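Local coordinates for protein interacting with Hsp90 1 (Saccharomyces cerevisiae, PDB 4CHH) that is represented here by its N-terminal domain, takes part in pre-rRNA processing, is required for the NOP58-snoRNA interaction and, as an R2TP component, binds Hsp90, at residues F38-K43 with I156-M161; V69-V74 with E177-Y182; I92-S97 with E137-S142. One frame throughout, in Å; residues are numbered along the deposited sequence. Where two conformers were deposited one is given.

Contact 1. Residues F38-K43 with I156-M161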
ATOM      1  N   PHE A  38       3.912  -6.406  -6.108  1.00 15.88           N
ATOM      2  CA  PHE A  38       3.024  -6.186  -7.262  1.00 14.95           C
ATOM      3  C   PHE A  38       2.501  -4.733  -7.286  1.00 18.21           C
ATOM      4  O   PHE A  38       2.811  -3.956  -6.391  1.00 18.55           O
ATOM      5  CB  PHE A  38       1.886  -7.244  -7.305  1.00 15.58           C
ATOM      6  CG  PHE A  38       0.856  -7.103  -6.208  1.00 16.21           C
ATOM      7  CD1 PHE A  38       1.062  -7.685  -4.959  1.00 18.66           C
ATOM      8  CD2 PHE A  38      -0.344  -6.430  -6.440  1.00 16.72           C
ATOM      9  CE1 PHE A  38       0.096  -7.581  -3.957  1.00 18.01           C
ATOM     10  CE2 PHE A  38      -1.311  -6.335  -5.440  1.00 19.15           C
ATOM     11  CZ  PHE A  38      -1.076  -6.900  -4.200  1.00 17.79           C
ATOM     12  N   VAL A  39       1.785  -4.358  -8.354  1.00 15.72           N
ATOM     13  CA  VAL A  39       1.280  -2.993  -8.613  1.00 14.73           C
ATOM     14  C   VAL A  39      -0.232  -2.949  -8.744  1.00 15.64           C
ATOM     15  O   VAL A  39      -0.839  -3.816  -9.385  1.00 14.19           O
ATOM     16  CB  VAL A  39       1.915  -2.414  -9.930  1.00 18.49           C
ATOM     17  CG1 VAL A  39       1.382  -1.016 -10.267  1.00 18.53           C
ATOM     18  CG2 VAL A  39       3.428  -2.364  -9.844  1.00 18.83           C
ATOM     19  N   ILE A  40      -0.821  -1.879  -8.208  1.00 13.34           N
ATOM     20  CA  ILE A  40      -2.242  -1.558  -8.380  1.00 12.96           C
ATOM     21  C   ILE A  40      -2.266  -0.325  -9.256  1.00 18.31           C
ATOM     22  O   ILE A  40      -1.637   0.674  -8.916  1.00 19.81           O
ATOM     23  CB  ILE A  40      -3.035  -1.333  -7.054  1.00 15.63           C
ATOM     24  CG1 ILE A  40      -2.790  -2.433  -5.987  1.00 15.43           C
ATOM     25  CG2 ILE A  40      -4.526  -1.096  -7.321  1.00 15.61           C
ATOM     26  CD1 ILE A  40      -3.086  -1.955  -4.509  1.00 16.15           C
ATOM     27  N   LYS A  41      -2.978  -0.379 -10.369  1.00 14.39           N
ATOM     28  CA  LYS A  41      -3.135   0.785 -11.232  1.00 13.83           C
ATOM     29  C   LYS A  41      -4.549   1.295 -11.047  1.00 16.97           C
ATOM     30  O   LYS A  41      -5.484   0.509 -11.020  1.00 15.94           O
ATOM     31  CB  LYS A  41      -2.846   0.418 -12.695  1.00 16.08           C
ATOM     32  CG  LYS A  41      -2.911   1.571 -13.666  1.00 26.99           C
ATOM     33  CD  LYS A  41      -2.546   1.077 -15.051  1.00 28.67           C
ATOM     34  CE  LYS A  41      -3.309   1.784 -16.130  1.00 39.11           C
ATOM     35  NZ  LYS A  41      -3.077   1.155 -17.458  1.00 40.78           N
ATOM     36  N   THR A  42      -4.705   2.594 -10.842  1.00 14.45           N
ATOM     37  CA  THR A  42      -6.024   3.177 -10.669  1.00 15.15           C
ATOM     38  C   THR A  42      -6.002   4.566 -11.291  1.00 17.69           C
ATOM     39  O   THR A  42      -5.100   4.888 -12.076  1.00 16.95           O
ATOM     40  CB  THR A  42      -6.511   3.106  -9.165  1.00 23.59           C
ATOM     41  OG1 THR A  42      -7.794   3.710  -9.033  1.00 21.21           O
ATOM     42  CG2 THR A  42      -5.577   3.763  -8.209  1.00 20.64           C
ATOM     43  N   LYS A  43      -7.011   5.367 -10.958  1.00 15.02           N
ATOM     44  CA  LYS A  43      -7.254   6.707 -11.463  1.00 15.21           C
ATOM     45  C   LYS A  43      -7.545   7.682 -10.306  1.00 17.57           C
ATOM     46  O   LYS A  43      -8.304   7.359  -9.393  1.00 15.58           O
ATOM     47  CB  LYS A  43      -8.467   6.622 -12.425  1.00 16.81           C
ATOM     48  CG  LYS A  43      -8.640   7.835 -13.313  1.00 28.68           C
ATOM     49  CD  LYS A  43      -9.778   7.638 -14.309  1.00 29.96           C
ATOM     50  CE  LYS A  43     -10.066   8.913 -15.059  1.00 37.61           C
ATOM     51  NZ  LYS A  43      -9.001   9.223 -16.052  1.00 43.05           N
ATOM     52  N   ILE A 156      -9.624   0.122 -12.387  1.00 23.78           N
ATOM     53  CA  ILE A 156      -8.578  -0.552 -11.631  1.00 24.34           C
ATOM     54  C   ILE A 156      -7.996  -1.692 -12.473  1.00 27.30           C
ATOM     55  O   ILE A 156      -8.732  -2.380 -13.196  1.00 28.38           O
ATOM     56  CB  ILE A 156      -9.157  -1.022 -10.281  1.00 28.21           C
ATOM     57  CG1 ILE A 156      -8.063  -1.476  -9.297  1.00 29.50           C
ATOM     58  CG2 ILE A 156     -10.300  -2.065 -10.439  1.00 30.45           C
ATOM     59  CD1 ILE A 156      -8.505  -1.391  -7.792  1.00 38.41           C
ATOM     60  N   ALA A 157      -6.663  -1.829 -12.429  1.00 18.85           N
ATOM     61  CA  ALA A 157      -5.937  -2.854 -13.157  1.00 16.20           C
ATOM     62  C   ALA A 157      -4.729  -3.341 -12.353  1.00 16.30           C
ATOM     63  O   ALA A 157      -4.289  -2.683 -11.402  1.00 16.42           O
ATOM     64  CB  ALA A 157      -5.508  -2.339 -14.538  1.00 16.00           C
ATOM     65  N   PHE A 158      -4.202  -4.504 -12.739  1.00 14.07           N
ATOM     66  CA  PHE A 158      -3.068  -5.145 -12.090  1.00 14.47           C
ATOM     67  C   PHE A 158      -1.967  -5.437 -13.111  1.00 17.59           C
ATOM     68  O   PHE A 158      -1.883  -6.550 -13.643  1.00 17.35           O
ATOM     69  CB  PHE A 158      -3.495  -6.414 -11.305  1.00 15.99           C
ATOM     70  CG  PHE A 158      -4.552  -6.082 -10.271  1.00 16.98           C
ATOM     71  CD1 PHE A 158      -4.198  -5.508  -9.051  1.00 18.59           C
ATOM     72  CD2 PHE A 158      -5.909  -6.227 -10.566  1.00 19.77           C
ATOM     73  CE1 PHE A 158      -5.183  -5.131  -8.121  1.00 20.75           C
ATOM     74  CE2 PHE A 158      -6.900  -5.835  -9.644  1.00 22.92           C
ATOM     75  CZ  PHE A 158      -6.527  -5.301  -8.423  1.00 20.90           C
ATOM     76  N   PRO A 159      -1.069  -4.455 -13.338  1.00 15.12           N
ATOM     77  CA  PRO A 159       0.061  -4.687 -14.270  1.00 15.67           C
ATOM     78  C   PRO A 159       0.912  -5.886 -13.846  1.00 22.09           C
ATOM     79  O   PRO A 159       1.017  -6.197 -12.650  1.00 21.13           O
ATOM     80  CB  PRO A 159       0.861  -3.380 -14.204  1.00 16.19           C
ATOM     81  CG  PRO A 159      -0.063  -2.372 -13.671  1.00 19.53           C
ATOM     82  CD  PRO A 159      -1.020  -3.084 -12.763  1.00 16.34           C
ATOM     83  N   LYS A 160       1.497  -6.584 -14.821  1.00 19.90           N
ATOM     84  CA  LYS A 160       2.307  -7.783 -14.536  1.00 21.61           C
ATOM     85  C   LYS A 160       3.717  -7.443 -13.991  1.00 30.99           C
ATOM     86  O   LYS A 160       4.464  -8.352 -13.644  1.00 35.72           O
ATOM     87  CB  LYS A 160       2.405  -8.689 -15.778  1.00 23.26           C
ATOM     88  CG  LYS A 160       1.078  -9.378 -16.078  1.00 22.91           C
ATOM     89  CD  LYS A 160       1.083  -9.969 -17.469  1.00 24.48           C
ATOM     90  CE  LYS A 160      -0.075 -10.918 -17.641  1.00 29.72           C
ATOM     91  NZ  LYS A 160      -0.151 -11.411 -19.045  1.00 37.61           N
ATOM     92  N   MET A 161       4.033  -6.170 -13.820  1.00 27.02           N
ATOM     93  CA  MET A 161       5.323  -5.719 -13.283  1.00 26.44           C
ATOM     94  C   MET A 161       5.339  -5.804 -11.747  1.00 26.99           C
ATOM     95  O   MET A 161       4.281  -5.752 -11.109  1.00 26.72           O
ATOM     96  CB  MET A 161       5.631  -4.283 -13.763  1.00 29.55           C
ATOM     97  CG  MET A 161       4.583  -3.242 -13.376  1.00 34.96           C
ATOM     98  SD  MET A 161       4.932  -1.612 -14.080  1.00 40.89           S
ATOM     99  CE  MET A 161       3.455  -0.794 -13.751  1.00 37.74           C
TER
HETATM  100  O   HOH W   1      -0.002  -6.248 -10.274  1.00 20.37           O
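Lys41 and Ala157 form a single antiparallel bridge of the hydrogen-bonded kind, their CA atoms 5.0 Å apart. Lys41 N gives its hydrogen to Ala157 O over 2.8 Å, nearly straight at 169°, and Ala157 N returns a bond of 3.0 Å to Lys41 O; each donor sits above the carbonyl plane it approaches. Beyond this pair a water takes over: it donates to Val39 O at 2.7 Å and to Pro159 O at 2.6 Å, tying the backbones together where proline has no N-H to offer. Val39 carries the apolar contact on one face. Its CG1, anti to the backbone N (chi1 178°), meets Pro159 CG at 3.9 Å, the two side chains crossing at about a right angle, while CG2, beside the backbone N, reaches Met161 CG at 3.8 Å. Met161 holds CG in the crowded position between backbone N and carbonyl carbon (chi1 58°), and its extended chain brings CE to Val39 CG1. An alanine in place of Val39 would remove both methyls and would probably loosen the hold on Pro159 and Met161. On the other face Ile40 CG2 lies beside Ile156 CD1 at 4.0 Å, and the Phe158 side chain lies alongside Ile40, pointing the same way; helix 129-147 packs there, Cys139 touching Ile40 and Val136 touching Phe158. Strand 58-66 pairs with residues 38-43 as well. With one bridged pair between the two segments, this is an isolated beta bridge by which an irregular segment, following strand 149-151, joins the mixed sheet of the PIH1 N-terminal domain.

Contact 2. Residues V69-V74 with E177-Y182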
ATOM      1  N   VAL A  69       7.826  -4.359   9.089  1.00 16.22           N
ATOM      2  CA  VAL A  69       6.475  -3.824   9.204  1.00 15.21           C
ATOM      3  C   VAL A  69       5.745  -4.701  10.227  1.00 20.35           C
ATOM      4  O   VAL A  69       5.826  -5.936  10.137  1.00 19.46           O
ATOM      5  CB  VAL A  69       5.710  -3.778   7.832  1.00 18.30           C
ATOM      6  CG1 VAL A  69       4.279  -3.246   7.987  1.00 17.25           C
ATOM      7  CG2 VAL A  69       6.471  -2.979   6.771  1.00 18.09           C
ATOM      8  N   PRO A  70       5.006  -4.109  11.186  1.00 18.33           N
ATOM      9  CA  PRO A  70       4.208  -4.942  12.096  1.00 18.09           C
ATOM     10  C   PRO A  70       3.252  -5.875  11.347  1.00 22.59           C
ATOM     11  O   PRO A  70       2.883  -5.646  10.182  1.00 19.18           O
ATOM     12  CB  PRO A  70       3.410  -3.920  12.910  1.00 19.77           C
ATOM     13  CG  PRO A  70       4.219  -2.667  12.839  1.00 24.11           C
ATOM     14  CD  PRO A  70       4.806  -2.672  11.455  1.00 19.79           C
ATOM     15  N   LYS A  71       2.883  -6.957  12.012  1.00 20.86           N
ATOM     16  CA  LYS A  71       1.965  -7.919  11.425  1.00 21.36           C
ATOM     17  C   LYS A  71       0.841  -8.232  12.445  1.00 25.29           C
ATOM     18  O   LYS A  71       1.027  -7.962  13.643  1.00 24.88           O
ATOM     19  CB  LYS A  71       2.710  -9.178  10.946  1.00 23.85           C
ATOM     20  CG  LYS A  71       3.347 -10.032  12.027  1.00 36.06           C
ATOM     21  CD  LYS A  71       3.936 -11.333  11.468  1.00 36.80           C
ATOM     22  CE  LYS A  71       2.899 -12.412  11.205  1.00 35.85           C
ATOM     23  NZ  LYS A  71       3.517 -13.772  11.150  1.00 31.88           N
ATOM     24  N   PRO A  72      -0.367  -8.678  12.005  1.00 20.48           N
ATOM     25  CA  PRO A  72      -1.419  -9.012  12.991  1.00 20.94           C
ATOM     26  C   PRO A  72      -0.928 -10.043  14.016  1.00 25.77           C
ATOM     27  O   PRO A  72      -0.135 -10.937  13.682  1.00 25.65           O
ATOM     28  CB  PRO A  72      -2.527  -9.626  12.106  1.00 21.86           C
ATOM     29  CG  PRO A  72      -2.287  -9.044  10.760  1.00 24.81           C
ATOM     30  CD  PRO A  72      -0.798  -9.036  10.645  1.00 20.99           C
ATOM     31  N   GLU A  73      -1.437  -9.950  15.236  1.00 24.98           N
ATOM     32  CA  GLU A  73      -1.136 -10.898  16.313  1.00 25.63           C
ATOM     33  C   GLU A  73      -1.831 -12.239  16.040  1.00 28.54           C
ATOM     34  O   GLU A  73      -1.267 -13.289  16.339  1.00 28.15           O
ATOM     35  CB  GLU A  73      -1.545 -10.325  17.671  1.00 27.11           C
ATOM     36  CG  GLU A  73      -0.546  -9.305  18.196  1.00 41.87           C
ATOM     37  CD  GLU A  73      -0.852  -8.720  19.564  1.00 66.06           C
ATOM     38  OE1 GLU A  73      -1.992  -8.246  19.782  1.00 58.78           O
ATOM     39  OE2 GLU A  73       0.056  -8.743  20.426  1.00 61.68           O
ATOM     40  N   VAL A  74      -3.028 -12.190  15.417  1.00 24.82           N
ATOM     41  CA  VAL A  74      -3.801 -13.369  15.023  1.00 23.10           C
ATOM     42  C   VAL A  74      -3.318 -13.825  13.632  1.00 25.33           C
ATOM     43  O   VAL A  74      -3.428 -13.068  12.660  1.00 22.88           O
ATOM     44  CB  VAL A  74      -5.341 -13.117  15.042  1.00 25.51           C
ATOM     45  CG1 VAL A  74      -6.093 -14.331  14.515  1.00 23.82           C
ATOM     46  CG2 VAL A  74      -5.832 -12.748  16.447  1.00 25.60           C
ATOM     47  N   GLU A 177       6.760   2.519  15.335  1.00 39.15           N
ATOM     48  CA  GLU A 177       6.020   2.100  14.141  1.00 37.15           C
ATOM     49  C   GLU A 177       6.535   0.749  13.628  1.00 34.97           C
ATOM     50  O   GLU A 177       5.863   0.109  12.822  1.00 33.65           O
ATOM     51  CB  GLU A 177       6.112   3.159  13.026  1.00 38.42           C
ATOM     52  CG  GLU A 177       5.328   4.426  13.311  1.00 50.74           C
ATOM     53  CD  GLU A 177       5.507   5.487  12.245  1.00 77.28           C
ATOM     54  OE1 GLU A 177       6.562   6.166  12.244  1.00 60.99           O
ATOM     55  OE2 GLU A 177       4.603   5.618  11.389  1.00 87.19           O
ATOM     56  N   LEU A 178       7.735   0.332  14.069  1.00 27.51           N
ATOM     57  CA  LEU A 178       8.353  -0.923  13.640  1.00 26.01           C
ATOM     58  C   LEU A 178       7.694  -2.149  14.255  1.00 28.60           C
ATOM     59  O   LEU A 178       7.120  -2.046  15.346  1.00 26.38           O
ATOM     60  CB  LEU A 178       9.843  -0.940  14.043  1.00 25.55           C
ATOM     61  CG  LEU A 178      10.814  -0.072  13.231  1.00 29.30           C
ATOM     62  CD1 LEU A 178      12.214  -0.063  13.886  1.00 28.83           C
ATOM     63  CD2 LEU A 178      10.917  -0.552  11.789  1.00 30.91           C
ATOM     64  N   HIS A 179       7.846  -3.327  13.587  1.00 24.08           N
ATOM     65  CA  HIS A 179       7.439  -4.637  14.111  1.00 23.40           C
ATOM     66  C   HIS A 179       8.100  -4.764  15.510  1.00 29.16           C
ATOM     67  O   HIS A 179       9.298  -4.467  15.639  1.00 27.24           O
ATOM     68  CB  HIS A 179       7.920  -5.724  13.134  1.00 23.47           C
ATOM     69  CG  HIS A 179       7.586  -7.139  13.499  1.00 26.49           C
ATOM     70  ND1 HIS A 179       8.072  -7.731  14.659  1.00 28.35           N
ATOM     71  CD2 HIS A 179       6.928  -8.075  12.780  1.00 28.17           C
ATOM     72  CE1 HIS A 179       7.645  -8.979  14.633  1.00 27.53           C
ATOM     73  NE2 HIS A 179       6.956  -9.235  13.518  1.00 28.06           N
ATOM     74  N   GLN A 180       7.313  -5.151  16.538  1.00 28.28           N
ATOM     75  CA  GLN A 180       7.749  -5.289  17.940  0.60 29.28           C
ATOM     76  C   GLN A 180       9.160  -5.894  18.091  1.00 34.01           C
ATOM     77  O   GLN A 180       9.957  -5.382  18.875  1.00 35.57           O
ATOM     78  CB  GLN A 180       6.740  -6.155  18.726  0.60 30.70           C
ATOM     79  CG  GLN A 180       6.726  -5.894  20.236  0.60 45.14           C
ATOM     80  CD  GLN A 180       6.388  -4.465  20.595  0.60 60.82           C
ATOM     81  OE1 GLN A 180       7.182  -3.765  21.223  0.60 53.71           O
ATOM     82  NE2 GLN A 180       5.208  -3.995  20.193  0.60 56.31           N
ATOM     83  N   ASP A 181       9.467  -6.990  17.352  1.00 29.48           N
ATOM     84  CA  ASP A 181      10.788  -7.661  17.468  1.00 29.49           C
ATOM     85  C   ASP A 181      11.953  -6.864  16.835  1.00 32.95           C
ATOM     86  O   ASP A 181      13.128  -7.226  17.008  1.00 32.80           O
ATOM     87  CB  ASP A 181      10.742  -9.079  16.861  1.00 30.90           C
ATOM     88  CG  ASP A 181       9.687 -10.004  17.453  1.00 40.17           C
ATOM     89  OD1 ASP A 181       9.057  -9.622  18.467  1.00 41.21           O
ATOM     90  OD2 ASP A 181       9.471 -11.100  16.887  1.00 44.43           O
ATOM     91  N   TYR A 182      11.638  -5.775  16.131  1.00 28.25           N
ATOM     92  CA  TYR A 182      12.665  -4.988  15.454  1.00 27.42           C
ATOM     93  C   TYR A 182      12.853  -3.599  16.080  1.00 33.37           C
ATOM     94  O   TYR A 182      13.709  -2.848  15.628  1.00 33.81           O
ATOM     95  CB  TYR A 182      12.327  -4.889  13.967  1.00 26.13           C
ATOM     96  CG  TYR A 182      12.393  -6.232  13.269  1.00 25.45           C
ATOM     97  CD1 TYR A 182      11.296  -7.093  13.264  1.00 26.59           C
ATOM     98  CD2 TYR A 182      13.545  -6.639  12.612  1.00 25.47           C
ATOM     99  CE1 TYR A 182      11.353  -8.329  12.622  1.00 25.63           C
ATOM    100  CE2 TYR A 182      13.601  -7.856  11.939  1.00 25.92           C
ATOM    101  CZ  TYR A 182      12.504  -8.694  11.943  1.00 28.26           C
ATOM    102  OH  TYR A 182      12.590  -9.890  11.289  1.00 27.94           O
TER
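His179 sets CG anti to its backbone N (chi1 -180°) and Lys71 puts CG in the crowded position between backbone N and carbonyl carbon (chi1 66°), so the two side chains lie side by side and point the same way. The backbones come very close, Pro70 CA standing 3.8 Å from His179 CA. Beside this close approach the proline ring pushes its CG against Glu177 O at 3.2 Å, with CD almost as near, so two ring carbons of the proline rest on a carbonyl oxygen. On the histidine, CD2 comes within 3.6 Å of Val69 O, which lies at the edge of the imidazole, near its plane; Asn118 ND2 gives that carbonyl a true hydrogen bond. Lys71 CG sits 4.0 Å from NE2 of His179 and approaches the ring obliquely. Further out the lysine bends at chi3, and its ammonium forms a salt bridge with Asp120.

The imidazole is fixed from its own segment too. Asp181 N donates to His179 ND1 over 3.1 Å at 151°, lying in the ring plane. Tyr182 CE1 stands 3.9 Å above one face, offset toward the rim, with ND1 lying at the edge of the tyrosine ring. A backbone bond from Tyr182 N to His179 O closes the turn that places both partners.

No hydrogen bond passes directly between residues 69-74 and 177-182, so they meet through van der Waals packing and C-H groups against carbonyls. Because ND1 accepts a hydrogen, a neutral His179 would carry its proton on NE2. The bond from Asp181 N, which a proton on ND1 would break, probably disfavours a second proton; Lys71 NZ, 6.2 Å from His179 NE2, may add a little, though its charge is probably largely offset by Asp120.

Contact 3. Residues I92-S97 with E137-S142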
ATOM      1  N   ILE A  92      -4.256  -6.028   8.049  1.00 16.17           N
ATOM      2  CA  ILE A  92      -2.848  -6.152   7.689  1.00 16.03           C
ATOM      3  C   ILE A  92      -2.254  -4.728   7.869  1.00 18.89           C
ATOM      4  O   ILE A  92      -2.689  -3.828   7.148  1.00 19.54           O
ATOM      5  CB  ILE A  92      -2.637  -6.714   6.250  1.00 18.84           C
ATOM      6  CG1 ILE A  92      -3.009  -8.203   6.152  1.00 18.99           C
ATOM      7  CG2 ILE A  92      -1.193  -6.453   5.760  1.00 18.19           C
ATOM      8  CD1 ILE A  92      -2.886  -8.850   4.732  1.00 17.69           C
ATOM      9  N   PRO A  93      -1.316  -4.464   8.813  1.00 15.40           N
ATOM     10  CA  PRO A  93      -0.745  -3.097   8.906  1.00 15.37           C
ATOM     11  C   PRO A  93      -0.051  -2.668   7.591  1.00 19.07           C
ATOM     12  O   PRO A  93       0.602  -3.481   6.927  1.00 18.00           O
ATOM     13  CB  PRO A  93       0.261  -3.212  10.064  1.00 16.56           C
ATOM     14  CG  PRO A  93      -0.253  -4.409  10.895  1.00 20.17           C
ATOM     15  CD  PRO A  93      -0.712  -5.366   9.820  1.00 15.84           C
ATOM     16  N   ILE A  94      -0.255  -1.406   7.192  1.00 15.91           N
ATOM     17  CA  ILE A  94       0.348  -0.833   5.984  1.00 15.51           C
ATOM     18  C   ILE A  94       1.116   0.438   6.355  1.00 18.71           C
ATOM     19  O   ILE A  94       0.561   1.306   7.015  1.00 19.50           O
ATOM     20  CB  ILE A  94      -0.704  -0.536   4.858  1.00 18.33           C
ATOM     21  CG1 ILE A  94      -1.581  -1.788   4.549  1.00 17.98           C
ATOM     22  CG2 ILE A  94       0.001  -0.011   3.566  1.00 19.70           C
ATOM     23  CD1 ILE A  94      -2.848  -1.526   3.896  1.00 23.65           C
ATOM     24  N   ILE A  95       2.355   0.559   5.871  1.00 13.78           N
ATOM     25  CA  ILE A  95       3.137   1.770   5.969  1.00 13.93           C
ATOM     26  C   ILE A  95       3.205   2.325   4.531  1.00 16.63           C
ATOM     27  O   ILE A  95       3.706   1.664   3.620  1.00 15.91           O
ATOM     28  CB  ILE A  95       4.519   1.574   6.656  1.00 18.11           C
ATOM     29  CG1 ILE A  95       4.327   1.099   8.135  1.00 18.81           C
ATOM     30  CG2 ILE A  95       5.296   2.928   6.631  1.00 16.58           C
ATOM     31  CD1 ILE A  95       5.542   0.507   8.801  1.00 27.95           C
ATOM     32  N   THR A  96       2.647   3.523   4.335  1.00 14.21           N
ATOM     33  CA  THR A  96       2.520   4.159   3.020  1.00 14.53           C
ATOM     34  C   THR A  96       3.471   5.317   2.907  1.00 17.98           C
ATOM     35  O   THR A  96       3.573   6.142   3.817  1.00 18.29           O
ATOM     36  CB  THR A  96       1.061   4.612   2.790  1.00 21.78           C
ATOM     37  OG1 THR A  96       0.212   3.501   3.040  1.00 20.99           O
ATOM     38  CG2 THR A  96       0.812   5.125   1.385  1.00 15.95           C
ATOM     39  N   SER A  97       4.136   5.400   1.765  1.00 14.72           N
ATOM     40  CA  SER A  97       5.071   6.478   1.494  1.00 14.00           C
ATOM     41  C   SER A  97       4.336   7.756   1.125  1.00 18.07           C
ATOM     42  O   SER A  97       3.146   7.730   0.812  1.00 15.78           O
ATOM     43  CB  SER A  97       5.991   6.060   0.349  1.00 16.85           C
ATOM     44  OG  SER A  97       5.302   6.048  -0.894  1.00 18.76           O
ATOM     45  N   GLU A 137      -7.960  -3.046  -1.372  1.00 13.26           N
ATOM     46  CA  GLU A 137      -8.866  -2.013  -0.896  1.00 13.08           C
ATOM     47  C   GLU A 137      -8.212  -1.194   0.242  1.00 15.66           C
ATOM     48  O   GLU A 137      -8.295   0.037   0.217  1.00 16.33           O
ATOM     49  CB  GLU A 137     -10.203  -2.660  -0.421  1.00 14.77           C
ATOM     50  CG  GLU A 137     -11.201  -1.653   0.164  1.00 18.27           C
ATOM     51  CD  GLU A 137     -11.614  -0.499  -0.737  1.00 27.49           C
ATOM     52  OE1 GLU A 137     -11.643  -0.672  -1.977  1.00 23.09           O
ATOM     53  OE2 GLU A 137     -11.862   0.602  -0.201  1.00 20.51           O
ATOM     54  N   TRP A 138      -7.545  -1.874   1.217  1.00 13.11           N
ATOM     55  CA  TRP A 138      -6.828  -1.224   2.332  1.00 13.07           C
ATOM     56  C   TRP A 138      -5.699  -0.320   1.843  1.00 16.42           C
ATOM     57  O   TRP A 138      -5.490   0.753   2.420  1.00 14.42           O
ATOM     58  CB  TRP A 138      -6.254  -2.252   3.291  1.00 12.68           C
ATOM     59  CG  TRP A 138      -7.275  -2.881   4.197  1.00 13.87           C
ATOM     60  CD1 TRP A 138      -8.471  -2.347   4.593  1.00 16.46           C
ATOM     61  CD2 TRP A 138      -7.180  -4.163   4.822  1.00 13.79           C
ATOM     62  NE1 TRP A 138      -9.142  -3.233   5.403  1.00 14.91           N
ATOM     63  CE2 TRP A 138      -8.348  -4.334   5.610  1.00 17.24           C
ATOM     64  CE3 TRP A 138      -6.186  -5.157   4.862  1.00 14.63           C
ATOM     65  CZ2 TRP A 138      -8.552  -5.464   6.409  1.00 16.13           C
ATOM     66  CZ3 TRP A 138      -6.424  -6.310   5.601  1.00 15.60           C
ATOM     67  CH2 TRP A 138      -7.595  -6.457   6.357  1.00 16.25           C
ATOM     68  N   CYS A 139      -4.976  -0.757   0.783  1.00 11.49           N
ATOM     69  CA  CYS A 139      -3.906   0.029   0.154  1.00 12.60           C
ATOM     70  C   CYS A 139      -4.485   1.279  -0.490  1.00 16.17           C
ATOM     71  O   CYS A 139      -3.935   2.355  -0.299  1.00 16.57           O
ATOM     72  CB  CYS A 139      -3.121  -0.810  -0.854  1.00 12.86           C
ATOM     73  SG  CYS A 139      -2.097  -2.080  -0.092  1.00 18.14           S
ATOM     74  N   LEU A 140      -5.622   1.156  -1.206  1.00 13.49           N
ATOM     75  CA  LEU A 140      -6.287   2.304  -1.805  1.00 13.68           C
ATOM     76  C   LEU A 140      -6.742   3.282  -0.725  1.00 15.12           C
ATOM     77  O   LEU A 140      -6.505   4.474  -0.853  1.00 12.08           O
ATOM     78  CB  LEU A 140      -7.495   1.870  -2.656  1.00 14.15           C
ATOM     79  CG  LEU A 140      -7.165   1.096  -3.938  1.00 19.73           C
ATOM     80  CD1 LEU A 140      -8.344   0.244  -4.371  1.00 18.86           C
ATOM     81  CD2 LEU A 140      -6.709   2.021  -5.045  1.00 20.24           C
ATOM     82  N   GLU A 141      -7.387   2.777   0.346  1.00 12.58           N
ATOM     83  CA  GLU A 141      -7.827   3.631   1.457  1.00 12.12           C
ATOM     84  C   GLU A 141      -6.649   4.312   2.132  1.00 16.53           C
ATOM     85  O   GLU A 141      -6.769   5.467   2.533  1.00 16.72           O
ATOM     86  CB  GLU A 141      -8.606   2.813   2.508  1.00 12.28           C
ATOM     87  CG  GLU A 141      -9.945   2.316   1.983  1.00 19.54           C
ATOM     88  CD  GLU A 141     -10.752   1.398   2.895  1.00 39.26           C
ATOM     89  OE1 GLU A 141     -10.160   0.696   3.749  1.00 27.97           O
ATOM     90  OE2 GLU A 141     -11.985   1.328   2.701  1.00 36.05           O
ATOM     91  N   SER A 142      -5.505   3.606   2.259  1.00 14.18           N
ATOM     92  CA  SER A 142      -4.317   4.191   2.900  1.00 14.26           C
ATOM     93  C   SER A 142      -3.822   5.426   2.171  1.00 16.30           C
ATOM     94  O   SER A 142      -3.460   6.387   2.840  1.00 15.17           O
ATOM     95  CB  SER A 142      -3.188   3.175   3.032  1.00 17.55           C
ATOM     96  OG  SER A 142      -3.655   2.092   3.814  1.00 32.31           O
TER
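Here helix 129-147 lies against the sheet of this alpha/beta domain, and Ile94 of residues 92-97 is the side chain that points at the helix. Its CB passes 4.1 Å from Ser142 OG. With chi1 at -52°, CG1 is anti to the carbonyl carbon, and the nearly extended step beyond it carries CD1 to the helix surface. That methyl meets Trp138 CB at 3.5 Å, Ser142 OG at 3.7 Å and Cys139 SG at 4.1 Å, so one tip touches three helical side chains. Cys115 and Ile117 of strand 109-118 also pack on Ile94.

Trp138 reaches to the start of the segment, Ile92: its six-membered ring comes obliquely to the backbone there, CZ3 lying 3.3 Å from Ile92 N, and the same atom meets Ile92 CB. At the far end Thr96 OG1 rests on Ser142 CB at 3.4 Å, a polar atom against carbon. The serine hydroxyl is occupied within the helix: Ser142 OG donates to Trp138 O at 2.7 Å from above the carbonyl plane, and this oxygen is gripped a second time by Ser142 N.

In the fold
Helix 129-147 joins contact 1 to contact 3: Ile40 CD1 packs on Cys139 CB at 3.8 Å and Ile156 CD1 on Leu140 CD1, so residues 137-142 touch strand 29-47 as well as residues 92-97. Contact 2 meets contact 3 through its prolines, Pro70 O lying 3.4 Å from Pro93 CG. Contact 3 thus stands in the middle, its centre about 15 Å from each of the others. Contacts 1 and 2 do not touch; their centres are about 27 Å apart, on opposite sides of the chain's centre. None of the three includes a ligand, and all are structural packing within one domain.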